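Local coordinates for protein carboxylic ester hydrolase (PDB 7K4O) that hydrolyses carboxylic esters as a fungal tannase (tannin acyl hydrolase), a serine esterase that probably releases gallic acid from tannins, at residues T93-L107 with G118-D132. Numbering follows the deposited sequence.
Sequences TGGGGYAINSGDQSL and GMTDGGFGGFSNNAD. With GDE (3,4,5-trihydroxybenzoic acid), chain J.
With CG set between its backbone N and carbonyl carbon (chi1 68°), Asn101 brings its amide up to residues 118-132, and ND2 donates to two carbonyls. The bond to Phe127 O, 3.0 Å from ND2, lies in the amide plane and uses a lone pair of that carbonyl; the one to Thr120 O, 3.2 Å from ND2, is more bent (142°) and tilted from both planes. Asn101 OD1 accepts from Gly103 N in an Asx turn, so both ends of the amide are engaged and its rotation is fixed. Met119, extended beyond CG, brings SD to 3.1 Å from Gly103 O and against CD1 of Leu107. CG2 of Ile100 meets CE2 of Phe124 at 3.6 Å; helix 144-169 also packs on both residues. Gly118 O takes two donors from Thr93, N at 3.1 Å and OG1 at 2.8 Å, the hydroxyl standing above the carbonyl plane. One water bridges Thr93 O, Ile100 O and Thr120 N. At the far end Ala131 N donates to Tyr98 O (2.9 Å, 163°). On the same loop of this α/β-hydrolase fold, Gly97 N donates a hydrogen bond to OAA, a carboxylate oxygen of 3,4,5-trihydroxybenzoic acid, at 2.7 Å. Side-chain, backbone and water bonds thus tie the loop carrying this ligand contact to the end of strand 115-120 and the loop that follows it, consistent with a well-defined position for Gly97 N in the pocket.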
loop_
_atom_site.group_PDB
_atom_site.type_symbol
_atom_site.label_atom_id
_atom_site.label_comp_id
_atom_site.label_asym_id
_atom_site.label_seq_id
_atom_site.Cartn_x
_atom_site.Cartn_y
_atom_site.Cartn_z
ATOM N N THR A 93 -11.880 -5.214 -2.758
ATOM C CA THR A 93 -10.552 -5.041 -3.357
ATOM C C THR A 93 -10.458 -3.592 -3.838
ATOM O O THR A 93 -11.491 -2.951 -4.047
ATOM C CB THR A 93 -10.286 -6.009 -4.521
ATOM O OG1 THR A 93 -11.138 -5.640 -5.609
ATOM C CG2 THR A 93 -10.538 -7.452 -4.114
ATOM N N GLY A 94 -9.226 -3.159 -3.976
ATOM C CA GLY A 94 -8.905 -1.752 -4.238
ATOM C C GLY A 94 -7.836 -1.545 -5.287
ATOM O O GLY A 94 -7.544 -2.455 -6.108
ATOM N N GLY A 95 -7.256 -0.345 -5.262
ATOM C CA GLY A 95 -6.525 0.201 -6.412
ATOM C C GLY A 95 -5.006 0.251 -6.253
ATOM O O GLY A 95 -4.379 -0.540 -5.532
ATOM N N GLY A 96 -4.435 1.245 -6.927
ATOM C CA GLY A 96 -2.982 1.382 -7.144
ATOM C C GLY A 96 -2.758 2.651 -7.958
ATOM O O GLY A 96 -3.552 2.905 -8.894
ATOM N N GLY A 97 -1.772 3.447 -7.555
ATOM C CA GLY A 97 -1.569 4.756 -8.203
ATOM C C GLY A 97 -2.785 5.621 -7.924
ATOM O O GLY A 97 -3.191 5.721 -6.748
ATOM N N TYR A 98 -3.355 6.237 -8.951
ATOM C CA TYR A 98 -4.615 6.996 -8.799
ATOM C C TYR A 98 -5.809 6.163 -9.234
ATOM O O TYR A 98 -6.883 6.724 -9.362
ATOM C CB TYR A 98 -4.522 8.339 -9.540
ATOM C CG TYR A 98 -3.777 9.402 -8.772
ATOM C CD1 TYR A 98 -2.385 9.478 -8.807
ATOM C CD2 TYR A 98 -4.450 10.267 -7.924
ATOM C CE1 TYR A 98 -1.679 10.419 -8.060
ATOM C CE2 TYR A 98 -3.760 11.216 -7.178
ATOM C CZ TYR A 98 -2.380 11.312 -7.257
ATOM O OH TYR A 98 -1.715 12.235 -6.480
ATOM N N ALA A 99 -5.641 4.859 -9.421
ATOM C CA ALA A 99 -6.743 3.920 -9.711
ATOM C C ALA A 99 -7.333 3.421 -8.395
ATOM O O ALA A 99 -6.609 3.291 -7.417
ATOM C CB ALA A 99 -6.287 2.723 -10.535
ATOM N N ILE A 100 -8.634 3.203 -8.416
ATOM C CA ILE A 100 -9.381 2.735 -7.215
ATOM C C ILE A 100 -9.699 1.237 -7.380
ATOM O O ILE A 100 -10.230 0.629 -6.400
ATOM C CB ILE A 100 -10.648 3.562 -7.023
ATOM C CG1 ILE A 100 -11.188 3.387 -5.603
ATOM C CG2 ILE A 100 -11.696 3.291 -8.100
ATOM C CD1 ILE A 100 -12.275 4.381 -5.256
ATOM N N ASN A 101 -9.346 0.644 -8.505
ATOM C CA ASN A 101 -9.481 -0.830 -8.695
ATOM C C ASN A 101 -8.192 -1.357 -9.329
ATOM O O ASN A 101 -7.351 -0.555 -9.834
ATOM C CB ASN A 101 -10.686 -1.167 -9.550
ATOM C CG ASN A 101 -10.506 -0.699 -10.989
ATOM O OD1 ASN A 101 -9.802 -1.357 -11.764
ATOM N ND2 ASN A 101 -11.160 0.416 -11.322
ATOM N N SER A 102 -8.004 -2.680 -9.287
ATOM C CA SER A 102 -6.782 -3.318 -9.804
ATOM C C SER A 102 -7.158 -4.219 -10.996
ATOM O O SER A 102 -6.490 -5.254 -11.185
ATOM C CB SER A 102 -6.065 -4.024 -8.735
ATOM O OG SER A 102 -5.465 -3.144 -7.801
ATOM N N GLY A 103 -8.210 -3.891 -11.733
ATOM C CA GLY A 103 -8.683 -4.710 -12.864
ATOM C C GLY A 103 -8.984 -6.139 -12.457
ATOM O O GLY A 103 -9.746 -6.368 -11.487
ATOM N N ASP A 104 -8.397 -7.116 -13.146
ATOM C CA ASP A 104 -8.686 -8.541 -12.842
ATOM C C ASP A 104 -7.684 -9.081 -11.829
ATOM O O ASP A 104 -7.646 -10.329 -11.626
ATOM C CB ASP A 104 -8.679 -9.345 -14.135
ATOM C CG ASP A 104 -9.870 -9.057 -15.026
ATOM O OD1 ASP A 104 -10.811 -8.377 -14.579
ATOM O OD2 ASP A 104 -9.823 -9.495 -16.199
ATOM N N GLN A 105 -6.816 -8.213 -11.346
ATOM C CA GLN A 105 -5.709 -8.819 -10.470
ATOM C C GLN A 105 -6.011 -9.174 -8.962
ATOM O O GLN A 105 -5.407 -10.127 -8.324
ATOM C CB GLN A 105 -4.489 -7.905 -10.536
ATOM C CG GLN A 105 -3.914 -7.780 -11.944
ATOM C CD GLN A 105 -3.635 -9.086 -12.657
ATOM O OE1 GLN A 105 -2.978 -9.969 -12.132
ATOM N NE2 GLN A 105 -4.213 -9.235 -13.840
ATOM N N SER A 106 -6.980 -8.471 -8.361
ATOM C CA SER A 106 -7.285 -8.738 -6.927
ATOM C C SER A 106 -8.468 -9.704 -6.769
ATOM O O SER A 106 -8.450 -10.490 -5.781
ATOM C CB SER A 106 -7.548 -7.468 -6.128
ATOM O OG SER A 106 -6.420 -6.631 -6.119
ATOM N N LEU A 107 -9.482 -9.579 -7.597
ATOM C CA LEU A 107 -10.737 -10.331 -7.455
ATOM C C LEU A 107 -10.509 -11.846 -7.360
ATOM O O LEU A 107 -11.215 -12.501 -6.575
ATOM C CB LEU A 107 -11.726 -10.002 -8.568
ATOM C CG LEU A 107 -12.161 -8.544 -8.697
ATOM C CD1 LEU A 107 -13.041 -8.378 -9.892
ATOM C CD2 LEU A 107 -12.894 -8.133 -7.440
ATOM N N GLY A 118 -15.476 -7.955 -4.893
ATOM C CA GLY A 118 -15.921 -6.741 -5.584
ATOM C C GLY A 118 -14.864 -5.680 -5.786
ATOM O O GLY A 118 -13.897 -5.559 -5.020
ATOM N N MET A 119 -15.107 -4.879 -6.822
ATOM C CA MET A 119 -14.344 -3.643 -7.057
ATOM C C MET A 119 -15.269 -2.577 -7.626
ATOM O O MET A 119 -16.365 -2.871 -8.130
ATOM C CB MET A 119 -13.184 -3.913 -8.015
ATOM C CG MET A 119 -13.627 -4.210 -9.425
ATOM S SD MET A 119 -12.087 -4.679 -10.360
ATOM C CE MET A 119 -12.797 -4.812 -11.977
ATOM N N THR A 120 -14.797 -1.340 -7.568
ATOM C CA THR A 120 -15.551 -0.186 -8.068
ATOM C C THR A 120 -14.718 0.578 -9.105
ATOM O O THR A 120 -13.480 0.547 -9.087
ATOM C CB THR A 120 -15.919 0.747 -6.901
ATOM O OG1 THR A 120 -16.651 1.877 -7.380
ATOM C CG2 THR A 120 -14.745 1.208 -6.086
ATOM N N ASP A 121 -15.421 1.306 -9.942
ATOM C CA ASP A 121 -14.761 2.301 -10.814
ATOM C C ASP A 121 -14.763 3.684 -10.170
ATOM O O ASP A 121 -14.261 4.599 -10.798
ATOM C CB ASP A 121 -15.345 2.354 -12.216
ATOM C CG ASP A 121 -16.513 3.272 -12.433
ATOM O OD1 ASP A 121 -17.235 3.622 -11.463
ATOM O OD2 ASP A 121 -16.738 3.619 -13.643
ATOM N N GLY A 122 -15.373 3.849 -8.992
ATOM C CA GLY A 122 -15.280 5.133 -8.282
ATOM C C GLY A 122 -16.118 6.239 -8.857
ATOM O O GLY A 122 -16.065 7.377 -8.293
ATOM N N GLY A 123 -16.886 5.984 -9.907
ATOM C CA GLY A 123 -17.594 7.031 -10.662
ATOM C C GLY A 123 -16.716 7.696 -11.708
ATOM O O GLY A 123 -17.151 8.732 -12.247
ATOM N N PHE A 124 -15.540 7.146 -12.033
ATOM C CA PHE A 124 -14.569 7.875 -12.885
ATOM C C PHE A 124 -14.813 7.661 -14.376
ATOM O O PHE A 124 -13.964 8.138 -15.167
ATOM C CB PHE A 124 -13.154 7.479 -12.494
ATOM C CG PHE A 124 -12.832 7.522 -11.019
ATOM C CD1 PHE A 124 -13.416 8.461 -10.173
ATOM C CD2 PHE A 124 -11.843 6.701 -10.516
ATOM C CE1 PHE A 124 -13.094 8.502 -8.822
ATOM C CE2 PHE A 124 -11.532 6.727 -9.173
ATOM C CZ PHE A 124 -12.162 7.622 -8.335
ATOM N N GLY A 125 -15.864 6.967 -14.782
ATOM C CA GLY A 125 -16.215 6.795 -16.205
ATOM C C GLY A 125 -15.699 5.507 -16.809
ATOM O O GLY A 125 -15.375 5.488 -18.042
ATOM N N GLY A 126 -15.539 4.467 -16.024
ATOM C CA GLY A 126 -15.055 3.162 -16.480
ATOM C C GLY A 126 -13.963 2.648 -15.604
ATOM O O GLY A 126 -13.216 3.451 -15.041
ATOM N N PHE A 127 -13.809 1.330 -15.483
ATOM C CA PHE A 127 -12.786 0.740 -14.617
ATOM C C PHE A 127 -11.385 1.204 -14.973
ATOM O O PHE A 127 -10.496 1.282 -14.113
ATOM C CB PHE A 127 -12.882 -0.795 -14.569
ATOM C CG PHE A 127 -14.176 -1.278 -14.007
ATOM C CD1 PHE A 127 -14.473 -1.176 -12.637
ATOM C CD2 PHE A 127 -15.110 -1.857 -14.837
ATOM C CE1 PHE A 127 -15.726 -1.553 -12.168
ATOM C CE2 PHE A 127 -16.346 -2.242 -14.358
ATOM C CZ PHE A 127 -16.641 -2.122 -13.010
ATOM N N SER A 128 -11.106 1.432 -16.262
ATOM C CA SER A 128 -9.723 1.775 -16.672
ATOM C C SER A 128 -9.487 3.292 -16.591
ATOM O O SER A 128 -8.387 3.690 -16.829
ATOM C CB SER A 128 -9.462 1.280 -18.090
ATOM O OG SER A 128 -10.307 1.986 -18.961
ATOM N N ASN A 129 -10.475 4.090 -16.240
ATOM C CA ASN A 129 -10.284 5.550 -16.035
ATOM C C ASN A 129 -10.052 5.815 -14.549
ATOM O O ASN A 129 -10.794 5.282 -13.711
ATOM C CB ASN A 129 -11.485 6.322 -16.546
ATOM C CG ASN A 129 -11.568 6.203 -18.060
ATOM O OD1 ASN A 129 -10.539 6.171 -18.734
ATOM N ND2 ASN A 129 -12.759 5.981 -18.582
ATOM N N ASN A 130 -9.084 6.653 -14.230
ATOM C CA ASN A 130 -8.617 6.792 -12.851
ATOM C C ASN A 130 -9.040 8.111 -12.238
ATOM O O ASN A 130 -9.660 8.906 -12.873
ATOM C CB ASN A 130 -7.134 6.545 -12.775
ATOM C CG ASN A 130 -6.756 5.153 -13.270
ATOM O OD1 ASN A 130 -7.523 4.201 -13.131
ATOM N ND2 ASN A 130 -5.576 5.063 -13.818
ATOM N N ALA A 131 -8.728 8.255 -10.952
ATOM C CA ALA A 131 -9.234 9.386 -10.164
ATOM C C ALA A 131 -8.578 10.676 -10.678
ATOM O O ALA A 131 -9.241 11.725 -10.621
ATOM C CB ALA A 131 -8.959 9.207 -8.709
ATOM N N ASP A 132 -7.326 10.603 -11.099
ATOM C CA ASP A 132 -6.611 11.826 -11.574
ATOM C C ASP A 132 -7.261 12.390 -12.822
ATOM O O ASP A 132 -7.472 13.646 -12.826
ATOM C CB ASP A 132 -5.125 11.592 -11.690
ATOM C CG ASP A 132 -4.663 10.436 -12.557
ATOM O OD1 ASP A 132 -5.496 9.639 -12.990
ATOM O OD2 ASP A 132 -3.419 10.321 -12.666
HETATM O OAA GDE J . -0.386 2.691 -5.368
HETATM O OAB GDE J . 1.690 2.272 -6.007
HETATM O OAC GDE J . -0.110 7.591 -3.830
HETATM O OAD GDE J . 4.369 5.937 -3.652
HETATM O OAE GDE J . 2.621 7.917 -3.237
HETATM C CAF GDE J . 0.354 5.309 -4.632
HETATM C CAG GDE J . 2.641 4.461 -4.543
HETATM C CAH GDE J . 0.836 3.016 -5.457
HETATM C CAI GDE J . 0.786 6.528 -4.087
HETATM C CAJ GDE J . 3.086 5.706 -4.027
HETATM C CAK GDE J . 1.305 4.337 -4.892
HETATM C CAL GDE J . 2.166 6.691 -3.786
HETATM O O HOH W 1 -12.207 -1.270 -6.152
HETATM O O HOH W 2 -9.633 3.648 -11.119
HETATM O O HOH W 3 -9.024 -1.487 -14.387
#